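Local coordinates for probable transcriptional regulator, LysR family protein (Rhodococcus sp., PDB 2QL3) that probably acts as a DNA-binding transcription factor of the LysR family, this chain being its C-terminal substrate-binding (effector) domain rather than the DNA-binding part, at residues D56-P67 with V182-Q190; G91-A99 with V170-K178. One frame throughout, in Å; residues are numbered along the deposited sequence.

Interaction 1 of 2, residues D56-P67 with V182-Q190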
loop_
_atom_site.group_PDB
_atom_site.type_symbol
_atom_site.label_atom_id
_atom_site.label_comp_id
_atom_site.label_asym_id
_atom_site.label_seq_id
_atom_site.Cartn_x
_atom_site.Cartn_y
_atom_site.Cartn_z
ATOM N N ASP A 56 -0.699 19.202 12.693
ATOM C CA ASP A 56 -0.086 19.597 13.970
ATOM C C ASP A 56 1.281 18.914 14.087
ATOM O O ASP A 56 2.271 19.535 14.464
ATOM C CB ASP A 56 -0.928 19.184 15.193
ATOM C CG ASP A 56 -2.263 19.990 15.348
ATOM O OD1 ASP A 56 -2.218 21.038 16.016
ATOM O OD2 ASP A 56 -3.345 19.604 14.814
ATOM N N VAL A 57 1.294 17.615 13.770
ATOM C CA VAL A 57 2.465 16.757 13.913
ATOM C C VAL A 57 2.521 15.811 12.712
ATOM O O VAL A 57 1.546 15.663 11.970
ATOM C CB VAL A 57 2.474 15.935 15.252
ATOM C CG1 VAL A 57 2.473 16.860 16.479
ATOM C CG2 VAL A 57 1.296 14.985 15.336
ATOM N N ALA A 58 3.704 15.248 12.498
ATOM C CA ALA A 58 3.957 14.273 11.430
ATOM C C ALA A 58 4.763 13.107 12.033
ATOM O O ALA A 58 5.660 13.314 12.910
ATOM C CB ALA A 58 4.757 14.962 10.306
ATOM N N ILE A 59 4.439 11.896 11.599
ATOM C CA ILE A 59 5.228 10.730 11.890
ATOM C C ILE A 59 5.990 10.420 10.615
ATOM O O ILE A 59 5.394 10.123 9.582
ATOM C CB ILE A 59 4.372 9.515 12.250
ATOM C CG1 ILE A 59 3.408 9.851 13.422
ATOM C CG2 ILE A 59 5.252 8.297 12.540
ATOM C CD1 ILE A 59 4.068 10.320 14.674
ATOM N N VAL A 60 7.321 10.528 10.671
ATOM C CA VAL A 60 8.135 10.444 9.452
ATOM C C VAL A 60 9.453 9.724 9.671
ATOM O O VAL A 60 9.920 9.600 10.799
ATOM C CB VAL A 60 8.459 11.863 8.839
ATOM C CG1 VAL A 60 7.237 12.468 8.264
ATOM C CG2 VAL A 60 9.077 12.806 9.869
ATOM N N TYR A 61 10.078 9.260 8.590
ATOM C CA TYR A 61 11.481 8.912 8.697
ATOM C C TYR A 61 12.318 10.170 8.815
ATOM O O TYR A 61 12.090 11.149 8.116
ATOM C CB TYR A 61 11.984 8.117 7.497
ATOM C CG TYR A 61 11.207 6.892 7.087
ATOM C CD1 TYR A 61 11.214 5.736 7.863
ATOM C CD2 TYR A 61 10.532 6.863 5.869
ATOM C CE1 TYR A 61 10.563 4.578 7.436
ATOM C CE2 TYR A 61 9.829 5.715 5.455
ATOM C CZ TYR A 61 9.862 4.573 6.248
ATOM O OH TYR A 61 9.202 3.419 5.849
ATOM N N ASP A 62 13.335 10.143 9.669
ATOM C CA ASP A 62 14.250 11.280 9.784
ATOM C C ASP A 62 15.286 11.133 8.682
ATOM O O ASP A 62 16.428 10.688 8.931
ATOM C CB ASP A 62 14.900 11.261 11.166
ATOM C CG ASP A 62 15.781 12.472 11.455
ATOM O OD1 ASP A 62 15.785 13.514 10.738
ATOM O OD2 ASP A 62 16.510 12.344 12.442
ATOM N N LEU A 63 14.843 11.440 7.456
ATOM C CA LEU A 63 15.649 11.555 6.232
ATOM C C LEU A 63 15.221 12.822 5.477
ATOM O O LEU A 63 14.023 13.037 5.200
ATOM C CB LEU A 63 15.468 10.323 5.299
ATOM C CG LEU A 63 15.850 8.952 5.842
ATOM C CD1 LEU A 63 15.387 7.844 4.975
ATOM C CD2 LEU A 63 17.365 8.866 6.055
ATOM N N ASP A 64 16.197 13.684 5.189
ATOM C CA ASP A 64 15.965 14.887 4.359
ATOM C C ASP A 64 14.893 15.862 4.942
ATOM O O ASP A 64 14.130 16.464 4.198
ATOM C CB ASP A 64 15.573 14.481 2.893
ATOM C CG ASP A 64 16.549 13.430 2.221
ATOM O OD1 ASP A 64 17.767 13.564 2.374
ATOM O OD2 ASP A 64 16.084 12.502 1.467
ATOM N N LEU A 65 14.805 15.990 6.266
ATOM C CA LEU A 65 13.760 16.801 6.891
ATOM C C LEU A 65 14.280 18.238 6.993
ATOM O O LEU A 65 15.476 18.423 7.079
ATOM C CB LEU A 65 13.422 16.245 8.294
ATOM C CG LEU A 65 12.890 14.806 8.400
ATOM C CD1 LEU A 65 12.556 14.452 9.854
ATOM C CD2 LEU A 65 11.687 14.557 7.471
ATOM N N SER A 66 13.425 19.255 7.001
ATOM C CA SER A 66 13.939 20.587 7.329
ATOM C C SER A 66 14.524 20.625 8.722
ATOM O O SER A 66 13.996 20.013 9.654
ATOM C CB SER A 66 12.903 21.711 7.287
ATOM O OG SER A 66 11.631 21.168 7.057
ATOM N N PRO A 67 15.614 21.387 8.861
ATOM C CA PRO A 67 16.061 21.836 10.179
ATOM C C PRO A 67 15.019 22.638 10.953
ATOM O O PRO A 67 15.228 22.836 12.143
ATOM C CB PRO A 67 17.278 22.732 9.855
ATOM C CG PRO A 67 17.775 22.242 8.574
ATOM C CD PRO A 67 16.534 21.835 7.789
ATOM N N VAL A 182 17.853 4.044 10.348
ATOM C CA VAL A 182 16.999 5.167 10.089
ATOM C C VAL A 182 16.003 5.251 11.214
ATOM O O VAL A 182 15.329 4.266 11.534
ATOM C CB VAL A 182 16.260 5.000 8.715
ATOM C CG1 VAL A 182 15.261 6.177 8.458
ATOM C CG2 VAL A 182 17.264 4.883 7.589
ATOM N N ALA A 183 15.935 6.437 11.803
ATOM C CA ALA A 183 14.968 6.754 12.818
ATOM C C ALA A 183 13.636 7.123 12.198
ATOM O O ALA A 183 13.563 7.841 11.190
ATOM C CB ALA A 183 15.485 7.889 13.697
ATOM N N VAL A 184 12.590 6.589 12.814
ATOM C CA VAL A 184 11.260 7.079 12.692
ATOM C C VAL A 184 11.051 8.061 13.860
ATOM O O VAL A 184 11.284 7.734 15.054
ATOM C CB VAL A 184 10.287 5.927 12.734
ATOM C CG1 VAL A 184 8.807 6.412 12.544
ATOM C CG2 VAL A 184 10.644 4.906 11.632
ATOM N N VAL A 185 10.626 9.278 13.504
ATOM C CA VAL A 185 10.400 10.358 14.463
ATOM C C VAL A 185 8.936 10.862 14.489
ATOM O O VAL A 185 8.213 10.724 13.506
ATOM C CB VAL A 185 11.357 11.533 14.176
ATOM C CG1 VAL A 185 12.852 11.057 14.292
ATOM C CG2 VAL A 185 11.077 12.179 12.758
ATOM N N VAL A 186 8.511 11.392 15.637
ATOM C CA VAL A 186 7.408 12.399 15.684
ATOM C C VAL A 186 7.987 13.810 15.447
ATOM O O VAL A 186 9.011 14.176 16.032
ATOM C CB VAL A 186 6.539 12.322 16.972
ATOM C CG1 VAL A 186 7.350 12.679 18.282
ATOM C CG2 VAL A 186 5.268 13.224 16.841
ATOM N N ALA A 187 7.397 14.574 14.540
ATOM C CA ALA A 187 7.959 15.883 14.194
ATOM C C ALA A 187 6.936 16.997 14.233
ATOM O O ALA A 187 5.739 16.770 14.082
ATOM C CB ALA A 187 8.657 15.806 12.778
ATOM N N TRP A 188 7.395 18.203 14.503
ATOM C CA TRP A 188 6.543 19.380 14.439
ATOM C C TRP A 188 7.430 20.565 14.135
ATOM O O TRP A 188 8.619 20.493 14.299
ATOM C CB TRP A 188 5.772 19.611 15.737
ATOM C CG TRP A 188 6.635 19.892 16.944
ATOM C CD1 TRP A 188 6.956 21.107 17.455
ATOM C CD2 TRP A 188 7.314 18.918 17.750
ATOM N NE1 TRP A 188 7.790 20.965 18.563
ATOM C CE2 TRP A 188 8.022 19.632 18.767
ATOM C CE3 TRP A 188 7.384 17.512 17.722
ATOM C CZ2 TRP A 188 8.759 18.987 19.762
ATOM C CZ3 TRP A 188 8.129 16.859 18.699
ATOM C CH2 TRP A 188 8.823 17.604 19.707
ATOM N N HIS A 189 6.847 21.663 13.710
ATOM C CA HIS A 189 7.640 22.813 13.276
ATOM C C HIS A 189 8.094 23.672 14.485
ATOM O O HIS A 189 7.280 24.016 15.329
ATOM C CB HIS A 189 6.740 23.581 12.306
ATOM C CG HIS A 189 7.447 24.561 11.431
ATOM N ND1 HIS A 189 7.963 25.748 11.906
ATOM C CD2 HIS A 189 7.650 24.569 10.092
ATOM C CE1 HIS A 189 8.471 26.440 10.897
ATOM N NE2 HIS A 189 8.288 25.750 9.780
ATOM N N GLN A 190 9.407 23.967 14.574
ATOM C CA GLN A 190 10.030 24.907 15.531
ATOM C C GLN A 190 9.200 26.109 15.912
ATOM O O GLN A 190 9.304 26.604 17.030
ATOM C CB GLN A 190 11.265 25.539 14.886
ATOM C CG GLN A 190 12.548 25.281 15.571
ATOM C CD GLN A 190 13.649 25.418 14.614
ATOM O OE1 GLN A 190 13.689 26.367 13.809
ATOM N NE2 GLN A 190 14.517 24.411 14.594
HETATM O O HOH W 1 4.001 21.645 13.710
HETATM O O HOH W 2 17.597 8.651 10.438
#

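Interaction 2 of 2, residues G91-A99 with V170-K178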
loop_
_atom_site.group_PDB
_atom_site.type_symbol
_atom_site.label_atom_id
_atom_site.label_comp_id
_atom_site.label_asym_id
_atom_site.label_seq_id
_atom_site.Cartn_x
_atom_site.Cartn_y
_atom_site.Cartn_z
ATOM N N GLY A 91 19.230 -18.977 0.042
ATOM C CA GLY A 91 20.039 -19.942 0.803
ATOM C C GLY A 91 21.102 -19.297 1.718
ATOM O O GLY A 91 21.433 -19.860 2.756
ATOM N N VAL A 92 21.624 -18.118 1.343
ATOM C CA VAL A 92 22.634 -17.379 2.148
ATOM C C VAL A 92 22.299 -17.390 3.623
ATOM O O VAL A 92 21.400 -16.677 4.085
ATOM C CB VAL A 92 22.910 -15.879 1.650
ATOM C CG1 VAL A 92 23.570 -15.023 2.739
ATOM C CG2 VAL A 92 23.798 -15.867 0.394
ATOM N N ASP A 93 23.019 -18.229 4.349
ATOM C CA ASP A 93 23.048 -18.131 5.796
ATOM C C ASP A 93 23.728 -16.829 6.300
ATOM O O ASP A 93 24.835 -16.503 5.911
ATOM C CB ASP A 93 23.760 -19.355 6.375
ATOM C CG ASP A 93 23.540 -19.487 7.854
ATOM O OD1 ASP A 93 22.408 -19.214 8.312
ATOM O OD2 ASP A 93 24.491 -19.857 8.556
ATOM N N GLY A 94 23.055 -16.100 7.178
ATOM C CA GLY A 94 23.577 -14.841 7.725
ATOM C C GLY A 94 23.297 -13.645 6.814
ATOM O O GLY A 94 22.451 -13.715 5.927
ATOM N N PRO A 95 24.018 -12.530 7.031
ATOM C CA PRO A 95 23.734 -11.323 6.264
ATOM C C PRO A 95 24.195 -11.388 4.785
ATOM O O PRO A 95 25.116 -12.142 4.444
ATOM C CB PRO A 95 24.494 -10.245 7.026
ATOM C CG PRO A 95 24.936 -10.894 8.331
ATOM C CD PRO A 95 25.126 -12.322 7.974
ATOM N N VAL A 96 23.574 -10.593 3.919
ATOM C CA VAL A 96 24.047 -10.563 2.521
ATOM C C VAL A 96 24.961 -9.371 2.349
ATOM O O VAL A 96 24.763 -8.367 2.996
ATOM C CB VAL A 96 22.908 -10.493 1.458
ATOM C CG1 VAL A 96 21.971 -11.693 1.559
ATOM C CG2 VAL A 96 22.158 -9.200 1.573
ATOM N N ARG A 97 25.994 -9.486 1.531
ATOM C CA ARG A 97 26.621 -8.270 1.058
ATOM C C ARG A 97 25.924 -7.844 -0.212
ATOM O O ARG A 97 25.777 -8.618 -1.145
ATOM C CB ARG A 97 28.123 -8.350 0.880
ATOM C CG ARG A 97 28.790 -9.664 0.843
ATOM C CD ARG A 97 30.332 -9.458 1.037
ATOM N NE ARG A 97 30.654 -8.034 1.138
ATOM C CZ ARG A 97 31.031 -7.235 0.135
ATOM N NH1 ARG A 97 31.266 -5.938 0.382
ATOM N NH2 ARG A 97 31.173 -7.721 -1.111
ATOM N N LEU A 98 25.442 -6.617 -0.209
ATOM C CA LEU A 98 24.565 -6.130 -1.257
ATOM C C LEU A 98 25.260 -6.259 -2.600
ATOM O O LEU A 98 24.628 -6.551 -3.611
ATOM C CB LEU A 98 24.317 -4.672 -0.986
ATOM C CG LEU A 98 22.943 -4.054 -0.853
ATOM C CD1 LEU A 98 23.128 -2.865 0.044
ATOM C CD2 LEU A 98 22.503 -3.611 -2.215
ATOM N N ALA A 99 26.563 -6.017 -2.600
ATOM C CA ALA A 99 27.394 -6.202 -3.785
ATOM C C ALA A 99 27.101 -7.523 -4.509
ATOM O O ALA A 99 27.304 -7.599 -5.729
ATOM C CB ALA A 99 28.890 -6.114 -3.407
ATOM N N VAL A 170 11.716 -13.534 2.409
ATOM C CA VAL A 170 12.877 -13.896 3.185
ATOM C C VAL A 170 13.701 -12.640 3.389
ATOM O O VAL A 170 14.228 -12.044 2.432
ATOM C CB VAL A 170 13.743 -14.983 2.498
ATOM C CG1 VAL A 170 15.009 -15.318 3.398
ATOM C CG2 VAL A 170 12.899 -16.249 2.154
ATOM N N VAL A 171 13.810 -12.263 4.662
ATOM C CA VAL A 171 14.303 -10.950 5.084
ATOM C C VAL A 171 15.693 -11.208 5.598
ATOM O O VAL A 171 15.915 -12.091 6.425
ATOM C CB VAL A 171 13.334 -10.351 6.182
ATOM C CG1 VAL A 171 13.915 -9.181 6.858
ATOM C CG2 VAL A 171 11.975 -9.976 5.551
ATOM N N LYS A 172 16.671 -10.482 5.061
ATOM C CA LYS A 172 18.038 -10.650 5.509
ATOM C C LYS A 172 18.723 -9.342 5.864
ATOM O O LYS A 172 18.520 -8.319 5.149
ATOM C CB LYS A 172 18.837 -11.375 4.424
ATOM C CG LYS A 172 18.240 -12.698 4.074
ATOM C CD LYS A 172 19.205 -13.524 3.341
ATOM C CE LYS A 172 19.473 -14.753 4.143
ATOM N NZ LYS A 172 18.738 -15.846 3.484
ATOM N N PRO A 173 19.563 -9.369 6.940
ATOM C CA PRO A 173 20.381 -8.202 7.267
ATOM C C PRO A 173 21.489 -7.999 6.213
ATOM O O PRO A 173 21.927 -8.945 5.586
ATOM C CB PRO A 173 21.043 -8.578 8.615
ATOM C CG PRO A 173 20.480 -9.910 9.039
ATOM C CD PRO A 173 19.824 -10.520 7.831
ATOM N N ILE A 174 21.904 -6.751 6.053
ATOM C CA ILE A 174 23.007 -6.323 5.195
ATOM C C ILE A 174 24.313 -6.095 5.983
ATOM O O ILE A 174 24.301 -5.591 7.090
ATOM C CB ILE A 174 22.609 -5.008 4.430
ATOM C CG1 ILE A 174 21.292 -5.226 3.645
ATOM C CG2 ILE A 174 23.798 -4.536 3.529
ATOM C CD1 ILE A 174 20.296 -4.031 3.574
ATOM N N ALA A 175 25.437 -6.514 5.417
ATOM C CA ALA A 175 26.719 -6.331 6.039
ATOM C C ALA A 175 27.746 -5.923 4.998
ATOM O O ALA A 175 27.512 -6.038 3.769
ATOM C CB ALA A 175 27.159 -7.596 6.773
ATOM N N GLU A 176 28.874 -5.457 5.513
ATOM C CA GLU A 176 30.035 -4.979 4.740
ATOM C C GLU A 176 29.781 -4.097 3.538
ATOM O O GLU A 176 29.954 -4.559 2.405
ATOM C CB GLU A 176 31.018 -6.094 4.385
ATOM C CG GLU A 176 30.446 -7.434 4.187
ATOM C CD GLU A 176 31.286 -8.498 4.860
ATOM O OE1 GLU A 176 32.485 -8.624 4.494
ATOM O OE2 GLU A 176 30.732 -9.202 5.747
ATOM N N PRO A 177 29.428 -2.809 3.782
ATOM C CA PRO A 177 29.221 -2.304 5.157
ATOM C C PRO A 177 27.793 -2.496 5.633
ATOM O O PRO A 177 26.874 -2.692 4.832
ATOM C CB PRO A 177 29.504 -0.792 5.018
ATOM C CG PRO A 177 28.935 -0.465 3.620
ATOM C CD PRO A 177 29.269 -1.727 2.774
ATOM N N LYS A 178 27.624 -2.451 6.951
ATOM C CA LYS A 178 26.318 -2.426 7.570
ATOM C C LYS A 178 25.701 -1.059 7.199
ATOM O O LYS A 178 26.354 -0.037 7.378
ATOM C CB LYS A 178 26.498 -2.555 9.095
ATOM C CG LYS A 178 25.384 -3.264 9.794
ATOM C CD LYS A 178 25.117 -2.760 11.180
ATOM C CE LYS A 178 24.361 -3.850 11.913
ATOM N NZ LYS A 178 23.714 -3.369 13.155
HETATM O O HOH W 3 26.410 -4.574 1.784
#

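Interaction 1 of 2, residues D56-P67 with V182-Q190
The carbonyl oxygen of Ala58 takes the N-H of Ala187 at 2.7 Å, O to N, and the CA-H of Val186 also leans on that oxygen. It belongs to an antiparallel ladder in which strand 57-61 runs against strand 182-189. Ala58 and Val60 form hydrogen-bonded pairs with Ala187 and Val185, and Asp62 N continues the series to Ala183 O at 2.8 Å in a nearly straight bond of 174°. Water closes both ends, one molecule joining Asp56 O to His189 N and another Asp62 O to Ala183 N.

On the face carrying Ala58 and Val60, Val185 fills the middle. With its CG1 anti to the carbonyl carbon (chi1 -60°), CG2 falls between the backbone N and the carbonyl carbon and lies 3.6 Å from Val60 CG2, while CG1 turns to Asp62 CB at 3.7 Å. Leu65, on the loop that folds back after the strand, meets the same CG2 of Val185 tip to tip, CD1 at 4.0 Å. The other face belongs to Ile59, Tyr61, Val184 and Val186. Ile59 divides its branches: CD1 reaches Val186 CG2 at 3.8 Å, and CG2, anti to the backbone N, touches Val184 CG1. The Tyr61 ring slants past Val184 CG2, its CD1 3.9 Å away, with Val182 CG1 also near. That Val182 methyl is shared with Leu63, whose side chain crosses it at about a right angle.

Beyond the pair, strand 5-11 lies alongside 57-61 and strand 69-84 alongside 182-189. A parallel strand is thus followed in the sheet by one that returns from far along the sequence and runs antiparallel, an arrangement typical of the periplasmic-binding-protein-like fold of LysR effector domains.

Interaction 2 of 2, residues G91-A99 with V170-K178
Lys172, on strand 169-173, lays its aliphatic chain across Val96 at about a right angle, CD to CG1 3.8 Å, where an edge strand of the LysR effector domain meets the loop between strands 69-84 and 106-109. Its CG lies beside the backbone N (chi1 -57°); the position modelled for the outer end of the chain is doubtful. Pro173 follows, giving its carbonyl oxygen to Val96 N at 2.9 Å; its CB also meets Pro95 CB. Ile174 and Val96 form a single backbone bridge, so the pairing is a brief touch of two extended chains rather than a continued sheet. The Ile174 CG2 branch slants against Leu98 CD1, 3.9 Å off, on the side where Leu98 packs on helix 114-125 through Val121, Cys122 and Ala125. Ala175 closes the bridge from its N to Val96 O at 3.1 Å. Its methyl rests on Pro95 CB, and a water donates to Ala175 O while accepting the N-H of Leu98.

Glu176, just before a cis-proline, faces Arg97 in two ways. The carboxylate is a long salt-bridge partner, OE1 to NE 3.9 Å, with the two planes turned 75° apart, while Glu176 CG sits close beside NE, an atom the contact buries without any polar partner. An alanine in place of Arg97 would probably leave Glu176 without its opposing charge and its carbonyl without a donor, opening a gap beside CG. The hydrogen bond goes to the backbone instead: Glu176 O lies at the edge of the guanidinium, 2.8 Å from Arg97 NH1 and 25° out of the guanidinium plane.

The two contacts illustrate how one chain can be tied together at distant points of a fold. Their centres lie 29 Å apart, on opposite sides of the chain's centre, and their segments adjoin in the sequence but do not otherwise touch. Along the sequence interaction 2 is nested within the loop closed by interaction 1: 56-67 comes first, then 91-99, 170-178 and 182-190. Strands 169-173 and 182-189 are consecutive, and both pair antiparallel with the long, broken strand 69-84, which links the two regions through the same mixed sheet. Such a layout is consistent with the two-lobed architecture of LysR effector domains, in which strands crossing between lobes connect them.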